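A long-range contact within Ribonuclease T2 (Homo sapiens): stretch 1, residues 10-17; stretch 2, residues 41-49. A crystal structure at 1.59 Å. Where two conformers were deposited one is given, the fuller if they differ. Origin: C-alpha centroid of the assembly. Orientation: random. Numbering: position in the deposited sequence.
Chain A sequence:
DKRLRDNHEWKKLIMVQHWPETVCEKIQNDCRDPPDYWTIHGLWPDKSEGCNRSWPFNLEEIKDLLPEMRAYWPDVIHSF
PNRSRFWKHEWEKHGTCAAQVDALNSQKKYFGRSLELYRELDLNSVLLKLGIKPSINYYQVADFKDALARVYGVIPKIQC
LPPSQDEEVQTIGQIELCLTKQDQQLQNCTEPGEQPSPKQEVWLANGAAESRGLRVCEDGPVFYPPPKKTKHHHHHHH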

# COMPACT_ATOMS: atom_id res chain seq x y z
N TRP A 10 -10.78 -12.96 10.71
CA TRP A 10 -9.70 -11.91 10.79
C TRP A 10 -9.90 -10.85 11.92
O TRP A 10 -11.00 -10.66 12.43
CB TRP A 10 -9.49 -11.25 9.44
CG TRP A 10 -10.65 -10.49 8.89
CD1 TRP A 10 -11.72 -11.00 8.16
CD2 TRP A 10 -10.88 -9.12 9.02
NE1 TRP A 10 -12.55 -9.97 7.78
CE2 TRP A 10 -12.08 -8.81 8.32
CE3 TRP A 10 -10.17 -8.09 9.63
CZ2 TRP A 10 -12.58 -7.51 8.22
CZ3 TRP A 10 -10.69 -6.76 9.56
CH2 TRP A 10 -11.88 -6.50 8.82
N LYS A 11 -8.82 -10.21 12.35
CA LYS A 11 -8.93 -9.34 13.51
C LYS A 11 -8.58 -7.90 13.27
O LYS A 11 -9.08 -7.03 13.95
CB LYS A 11 -8.13 -9.86 14.72
CG LYS A 11 -8.82 -11.03 15.42
CD LYS A 11 -7.79 -12.08 15.75
CE LYS A 11 -8.31 -13.16 16.68
NZ LYS A 11 -7.86 -12.93 18.09
N LYS A 12 -7.70 -7.66 12.32
CA LYS A 12 -7.33 -6.27 12.00
C LYS A 12 -7.15 -6.10 10.52
O LYS A 12 -6.98 -7.05 9.73
CB LYS A 12 -6.02 -5.86 12.73
CG LYS A 12 -4.85 -6.58 12.13
CD LYS A 12 -3.63 -6.46 13.07
CE LYS A 12 -2.48 -7.23 12.47
NZ LYS A 12 -2.50 -8.59 13.02
N LEU A 13 -7.10 -4.84 10.12
CA LEU A 13 -6.84 -4.50 8.74
C LEU A 13 -5.40 -4.04 8.60
O LEU A 13 -4.85 -3.51 9.55
CB LEU A 13 -7.79 -3.36 8.32
CG LEU A 13 -9.23 -3.84 8.19
CD1 LEU A 13 -10.16 -2.61 8.26
CD2 LEU A 13 -9.35 -4.64 6.85
N ILE A 14 -4.83 -4.19 7.40
CA ILE A 14 -3.49 -3.65 7.15
C ILE A 14 -3.56 -2.72 5.95
O ILE A 14 -3.98 -3.17 4.86
CB ILE A 14 -2.52 -4.79 6.89
CG1 ILE A 14 -2.49 -5.80 8.01
CG2 ILE A 14 -1.06 -4.20 6.75
CD1 ILE A 14 -1.80 -7.14 7.57
N MET A 15 -3.27 -1.42 6.14
CA MET A 15 -3.22 -0.51 5.01
C MET A 15 -1.81 -0.62 4.45
O MET A 15 -0.85 -0.34 5.14
CB MET A 15 -3.49 0.93 5.43
CG MET A 15 -3.15 1.93 4.32
SD MET A 15 -4.13 1.74 2.78
CE MET A 15 -3.78 3.23 1.89
N VAL A 16 -1.68 -1.04 3.19
CA VAL A 16 -0.40 -1.38 2.60
C VAL A 16 -0.15 -0.38 1.51
O VAL A 16 -0.98 -0.21 0.58
CB VAL A 16 -0.52 -2.77 1.96
CG1 VAL A 16 0.87 -3.14 1.38
CG2 VAL A 16 -0.97 -3.74 3.06
N GLN A 17 0.99 0.34 1.57
CA GLN A 17 1.33 1.33 0.57
C GLN A 17 2.74 0.96 0.07
O GLN A 17 3.53 0.42 0.82
CB GLN A 17 1.37 2.71 1.21
CG GLN A 17 -0.03 3.15 1.63
CD GLN A 17 -0.03 4.46 2.36
OE1 GLN A 17 0.01 4.50 3.62
NE2 GLN A 17 0.01 5.50 1.63
N HIS A 41 -1.23 -0.15 -2.18
CA HIS A 41 -1.26 -1.53 -2.60
C HIS A 41 -2.62 -2.14 -2.26
O HIS A 41 -3.34 -2.62 -3.15
CB HIS A 41 -0.15 -2.25 -1.92
CG HIS A 41 0.04 -3.61 -2.49
ND1 HIS A 41 1.15 -4.37 -2.20
CD2 HIS A 41 -0.71 -4.33 -3.35
CE1 HIS A 41 1.06 -5.53 -2.83
NE2 HIS A 41 -0.05 -5.54 -3.55
N GLY A 42 -3.03 -2.07 -0.98
CA GLY A 42 -4.39 -2.45 -0.69
C GLY A 42 -4.68 -2.31 0.79
O GLY A 42 -3.85 -1.88 1.57
N LEU A 43 -5.93 -2.64 1.14
CA LEU A 43 -6.41 -2.65 2.48
C LEU A 43 -6.78 -4.07 2.82
O LEU A 43 -7.76 -4.61 2.31
CB LEU A 43 -7.60 -1.69 2.61
CG LEU A 43 -8.21 -1.71 4.00
CD1 LEU A 43 -7.27 -1.10 5.01
CD2 LEU A 43 -9.54 -0.87 4.00
N TRP A 44 -5.92 -4.71 3.58
CA TRP A 44 -6.03 -6.17 3.68
C TRP A 44 -6.44 -6.66 5.06
O TRP A 44 -5.77 -6.34 6.05
CB TRP A 44 -4.63 -6.73 3.47
CG TRP A 44 -4.02 -6.45 2.12
CD1 TRP A 44 -4.60 -5.99 1.05
CD2 TRP A 44 -2.66 -6.71 1.79
NE1 TRP A 44 -3.68 -5.87 0.00
CE2 TRP A 44 -2.48 -6.32 0.47
CE3 TRP A 44 -1.60 -7.25 2.50
CZ2 TRP A 44 -1.25 -6.43 -0.19
CZ3 TRP A 44 -0.38 -7.34 1.85
CH2 TRP A 44 -0.22 -6.91 0.58
N PRO A 45 -7.50 -7.45 5.17
CA PRO A 45 -7.73 -8.18 6.43
C PRO A 45 -6.48 -9.01 6.68
O PRO A 45 -5.92 -9.59 5.73
CB PRO A 45 -8.96 -9.03 6.12
CG PRO A 45 -9.74 -8.14 5.17
CD PRO A 45 -8.61 -7.58 4.21
N ASP A 46 -6.10 -9.09 7.94
CA ASP A 46 -4.83 -9.74 8.26
C ASP A 46 -4.83 -11.24 8.02
O ASP A 46 -3.85 -11.75 7.47
CB ASP A 46 -4.36 -9.38 9.70
CG ASP A 46 -5.31 -9.84 10.80
OD1 ASP A 46 -6.45 -10.26 10.53
OD2 ASP A 46 -4.86 -9.90 11.99
N LYS A 47 -5.88 -11.94 8.36
CA LYS A 47 -5.78 -13.39 8.45
C LYS A 47 -6.71 -14.17 7.55
O LYS A 47 -6.78 -15.38 7.64
CB LYS A 47 -5.99 -13.77 9.90
CG LYS A 47 -4.89 -13.37 10.87
CD LYS A 47 -3.55 -14.08 10.60
CE LYS A 47 -2.49 -13.60 11.60
NZ LYS A 47 -1.92 -12.29 11.19
N SER A 48 -7.45 -13.49 6.68
CA SER A 48 -8.38 -14.13 5.82
C SER A 48 -8.21 -13.53 4.45
O SER A 48 -7.98 -12.31 4.35
CB SER A 48 -9.82 -13.81 6.29
N GLU A 49 -8.32 -14.37 3.42
CA GLU A 49 -8.33 -13.95 2.01
C GLU A 49 -9.29 -14.79 1.21
O GLU A 49 -9.62 -15.93 1.59
CB GLU A 49 -6.97 -14.14 1.36
CG GLU A 49 -5.82 -13.52 2.10
CD GLU A 49 -4.50 -13.82 1.43
OE1 GLU A 49 -4.34 -14.93 0.89
OE2 GLU A 49 -3.66 -12.90 1.44

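Two strands pair antiparallel, and main-chain hydrogen bonds join them. Ile 14 and Trp 44 satisfy each other twice: Ile 14 N gives to Trp 44 O (2.7 Å), and Trp 44 N gives to Ile 14 O (2.8 Å). Val 16 and Gly 42 repeat the pattern, with Val 16 N to Gly 42 O at 2.8 Å and Gly 42 N to Val 16 O at 3.2 Å. Val 16 O also accepts from His 41 N (2.8 Å), so one carbonyl serves two amides.

Beyond the strand pairing, Asp 46 takes over. Asp 46 N donates to Lys 12 O (2.9 Å). Asp 46 OD1 accepts from Lys 11 N (3.0 Å) and, weakly, from Lys 12 N (3.4 Å). Asp 46 OD2 forms a salt bridge with Lys 12 NZ (2.9 Å). Its carboxylate thus answers two amides and an ammonium.

Leu 13, Met 15, Leu 43 and Pro 45 share one face of the sheet, and all are buried. Ile 14, Val 16 and Trp 44 line the other. There Val 16 CG2 sits 3.6 Å from Trp 44 CE3, over the ring face. Gly 42 leaves room: a CB would clash with Trp 44 NE1. Pro 45 CB packs over a face of the Trp 10 ring, 3.5 Å from Trp 10 CD2.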